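Local coordinates for protein dihydropyrimidinase (PDB 2FTW) that catalyses the reversible, zinc-dependent hydrolytic ring opening of 5,6-dihydrouracil and 5,6-dihydrothymine in the reductive breakdown of pyrimidines, at residues 197-202 with 218-222. Coordinates in Å, arbitrary orientation, origin at the centre of the assembly. Residues are numbered along the deposited sequence.
Sequences MVFEGQ and LSRPE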
ATOM      1  N   MET A 197      21.385  16.635   0.491  1.00 23.90           N
ATOM      2  CA  MET A 197      21.637  15.542   1.415  1.00 23.92           C
ATOM      3  C   MET A 197      22.787  14.622   0.961  1.00 23.55           C
ATOM      4  O   MET A 197      23.486  14.056   1.789  1.00 23.12           O
ATOM      5  CB  MET A 197      20.349  14.745   1.613  1.00 24.22           C
ATOM      6  CG  MET A 197      19.260  15.538   2.338  1.00 24.85           C
ATOM      7  SD  MET A 197      19.750  15.902   4.051  1.00 26.37           S
ATOM      8  CE  MET A 197      19.625  14.283   4.765  1.00 25.93           C
ATOM      9  N   VAL A 198      22.968  14.469  -0.345  1.00 23.97           N
ATOM     10  CA  VAL A 198      24.093  13.687  -0.903  1.00 24.10           C
ATOM     11  C   VAL A 198      25.409  14.372  -0.545  1.00 24.57           C
ATOM     12  O   VAL A 198      26.412  13.715  -0.259  1.00 24.61           O
ATOM     13  CB  VAL A 198      23.973  13.573  -2.453  1.00 24.27           C
ATOM     14  CG1 VAL A 198      25.312  13.157  -3.119  1.00 24.28           C
ATOM     15  CG2 VAL A 198      22.862  12.600  -2.829  1.00 23.84           C
ATOM     16  N   PHE A 199      25.382  15.706  -0.580  1.00 24.79           N
ATOM     17  CA  PHE A 199      26.535  16.549  -0.233  1.00 24.68           C
ATOM     18  C   PHE A 199      26.867  16.494   1.267  1.00 24.67           C
ATOM     19  O   PHE A 199      28.039  16.388   1.660  1.00 24.34           O
ATOM     20  CB  PHE A 199      26.235  17.976  -0.678  1.00 25.33           C
ATOM     21  CG  PHE A 199      27.270  18.980  -0.293  1.00 25.66           C
ATOM     22  CD1 PHE A 199      27.186  19.652   0.932  1.00 26.73           C
ATOM     23  CD2 PHE A 199      28.295  19.310  -1.172  1.00 27.52           C
ATOM     24  CE1 PHE A 199      28.126  20.603   1.282  1.00 27.10           C
ATOM     25  CE2 PHE A 199      29.248  20.269  -0.827  1.00 27.06           C
ATOM     26  CZ  PHE A 199      29.163  20.918   0.406  1.00 27.03           C
ATOM     27  N   GLU A 200      25.844  16.572   2.114  1.00 23.92           N
ATOM     28  CA  GLU A 200      26.071  16.435   3.560  1.00 23.72           C
ATOM     29  C   GLU A 200      26.517  15.029   3.964  1.00 23.13           C
ATOM     30  O   GLU A 200      27.275  14.876   4.924  1.00 22.55           O
ATOM     31  CB  GLU A 200      24.823  16.824   4.349  1.00 23.79           C
ATOM     32  CG  GLU A 200      24.403  18.275   4.183  1.00 24.21           C
ATOM     33  CD  GLU A 200      25.419  19.270   4.687  1.00 26.55           C
ATOM     34  OE1 GLU A 200      26.235  18.921   5.576  1.00 26.94           O
ATOM     35  OE2 GLU A 200      25.389  20.425   4.198  1.00 29.06           O
ATOM     36  N   GLY A 201      26.018  14.014   3.256  1.00 22.91           N
ATOM     37  CA  GLY A 201      26.384  12.630   3.509  1.00 22.90           C
ATOM     38  C   GLY A 201      27.802  12.290   3.061  1.00 22.99           C
ATOM     39  O   GLY A 201      28.474  11.458   3.673  1.00 22.14           O
ATOM     40  N   GLN A 202      28.242  12.902   1.964  1.00 23.46           N
ATOM     41  CA  GLN A 202      29.633  12.756   1.505  1.00 24.06           C
ATOM     42  C   GLN A 202      30.586  13.377   2.519  1.00 24.19           C
ATOM     43  O   GLN A 202      31.577  12.766   2.880  1.00 23.18           O
ATOM     44  CB  GLN A 202      29.824  13.388   0.131  1.00 23.64           C
ATOM     45  CG  GLN A 202      29.215  12.565  -0.968  1.00 24.23           C
ATOM     46  CD  GLN A 202      29.233  13.235  -2.336  1.00 24.29           C
ATOM     47  OE1 GLN A 202      29.238  14.468  -2.465  1.00 25.64           O
ATOM     48  NE2 GLN A 202      29.219  12.415  -3.366  1.00 24.99           N
ATOM     49  N   LEU A 218      26.914   4.519   1.588  1.00 23.55           N
ATOM     50  CA  LEU A 218      26.550   5.048   2.903  1.00 23.31           C
ATOM     51  C   LEU A 218      26.304   6.561   2.845  1.00 22.95           C
ATOM     52  O   LEU A 218      25.506   7.090   3.601  1.00 22.29           O
ATOM     53  CB  LEU A 218      27.633   4.714   3.942  1.00 23.12           C
ATOM     54  CG  LEU A 218      27.969   3.228   4.107  1.00 24.43           C
ATOM     55  CD1 LEU A 218      29.227   3.029   4.967  1.00 25.69           C
ATOM     56  CD2 LEU A 218      26.811   2.457   4.686  1.00 24.90           C
ATOM     57  N   SER A 219      26.998   7.247   1.938  1.00 22.70           N
ATOM     58  CA  SER A 219      26.806   8.677   1.753  1.00 22.39           C
ATOM     59  C   SER A 219      25.429   9.006   1.139  1.00 22.12           C
ATOM     60  O   SER A 219      24.966  10.147   1.245  1.00 21.70           O
ATOM     61  CB  SER A 219      27.931   9.277   0.895  1.00 22.44           C
ATOM     62  OG  SER A 219      27.734   9.044  -0.496  1.00 22.95           O
ATOM     63  N   ARG A 220      24.783   8.017   0.516  1.00 21.83           N
ATOM     64  CA  ARG A 220      23.591   8.268  -0.308  1.00 22.43           C
ATOM     65  C   ARG A 220      22.601   7.125  -0.276  1.00 21.93           C
ATOM     66  O   ARG A 220      22.308   6.571  -1.317  1.00 22.06           O
ATOM     67  CB  ARG A 220      23.976   8.409  -1.790  1.00 22.19           C
ATOM     68  CG  ARG A 220      25.023   9.397  -2.115  1.00 24.39           C
ATOM     69  CD  ARG A 220      25.822   8.964  -3.326  1.00 24.03           C
ATOM     70  NE  ARG A 220      25.214   9.414  -4.576  1.00 25.98           N
ATOM     71  CZ  ARG A 220      25.748  10.307  -5.414  1.00 25.87           C
ATOM     72  NH1 ARG A 220      25.099  10.630  -6.521  1.00 25.47           N
ATOM     73  NH2 ARG A 220      26.917  10.888  -5.165  1.00 24.65           N
ATOM     74  N   PRO A 221      22.042   6.790   0.891  1.00 21.62           N
ATOM     75  CA  PRO A 221      21.098   5.671   0.868  1.00 21.40           C
ATOM     76  C   PRO A 221      19.846   5.953   0.009  1.00 20.50           C
ATOM     77  O   PRO A 221      19.589   7.103  -0.369  1.00 18.93           O
ATOM     78  CB  PRO A 221      20.725   5.509   2.340  1.00 21.04           C
ATOM     79  CG  PRO A 221      20.982   6.820   2.919  1.00 21.80           C
ATOM     80  CD  PRO A 221      22.150   7.383   2.225  1.00 21.29           C
ATOM     81  N   GLU A 222      19.072   4.896  -0.245  1.00 20.33           N
ATOM     82  CA  GLU A 222      18.019   4.924  -1.266  1.00 20.75           C
ATOM     83  C   GLU A 222      16.877   5.898  -0.975  1.00 20.39           C
ATOM     84  O   GLU A 222      16.199   6.325  -1.903  1.00 19.64           O
ATOM     85  CB  GLU A 222      17.473   3.511  -1.544  1.00 20.75           C
ATOM     86  CG  GLU A 222      16.763   2.812  -0.381  1.00 22.45           C
ATOM     87  CD  GLU A 222      16.092   1.500  -0.800  1.00 22.64           C
ATOM     88  OE1 GLU A 222      16.804   0.465  -0.880  1.00 25.87           O
ATOM     89  OE2 GLU A 222      14.851   1.509  -1.032  1.00 23.83           O
TER
HETATM   90  O   HOH W   1      28.881   9.782  -2.944  1.00 25.48           O
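S219, R220 and V198 carry most of this contact, in which the end of helix 214-219 and the turn after it press against helix 195-207 in the catalytic (beta/alpha)8-barrel domain. Start at S219, which points straight at the neighbouring helix over G201. G201 CA and S219 CA come within 4.3 Å, and S219 CB sits 3.6 Å from G201 O and 3.8 Å from Q202 N. A beta carbon on G201 would lie 2.2 Å from S219 O, a clash, so this close backbone approach depends on the glycine.

Next, at R220 the chain departs from helical geometry and the side chain runs across helix 195-207, past V198 to Q202. V198 CG1 covers one face of the guanidinium, 3.5 Å from R220 NH2, while R220 NH1 makes a salt bridge with E193. Q202 NE2 lies at the guanidinium edge, 3.3 Å from R220 NH2; both are donors, and a water reconciles them. It accepts from Q202 NE2 (2.7 Å) and R220 NH2 (3.2 Å) and donates to S219 OG (2.8 Å), whose hydroxyl also bonds H216 O.

R220 thus reaches to about 5 Å from the side chains of zinc ligand H191 and of N346, a probable substrate-binding residue. Polar bonding across the interface passes through one water; apart from the donor pair it bridges, direct contacts are van der Waals, and E193 balances the arginine's charge.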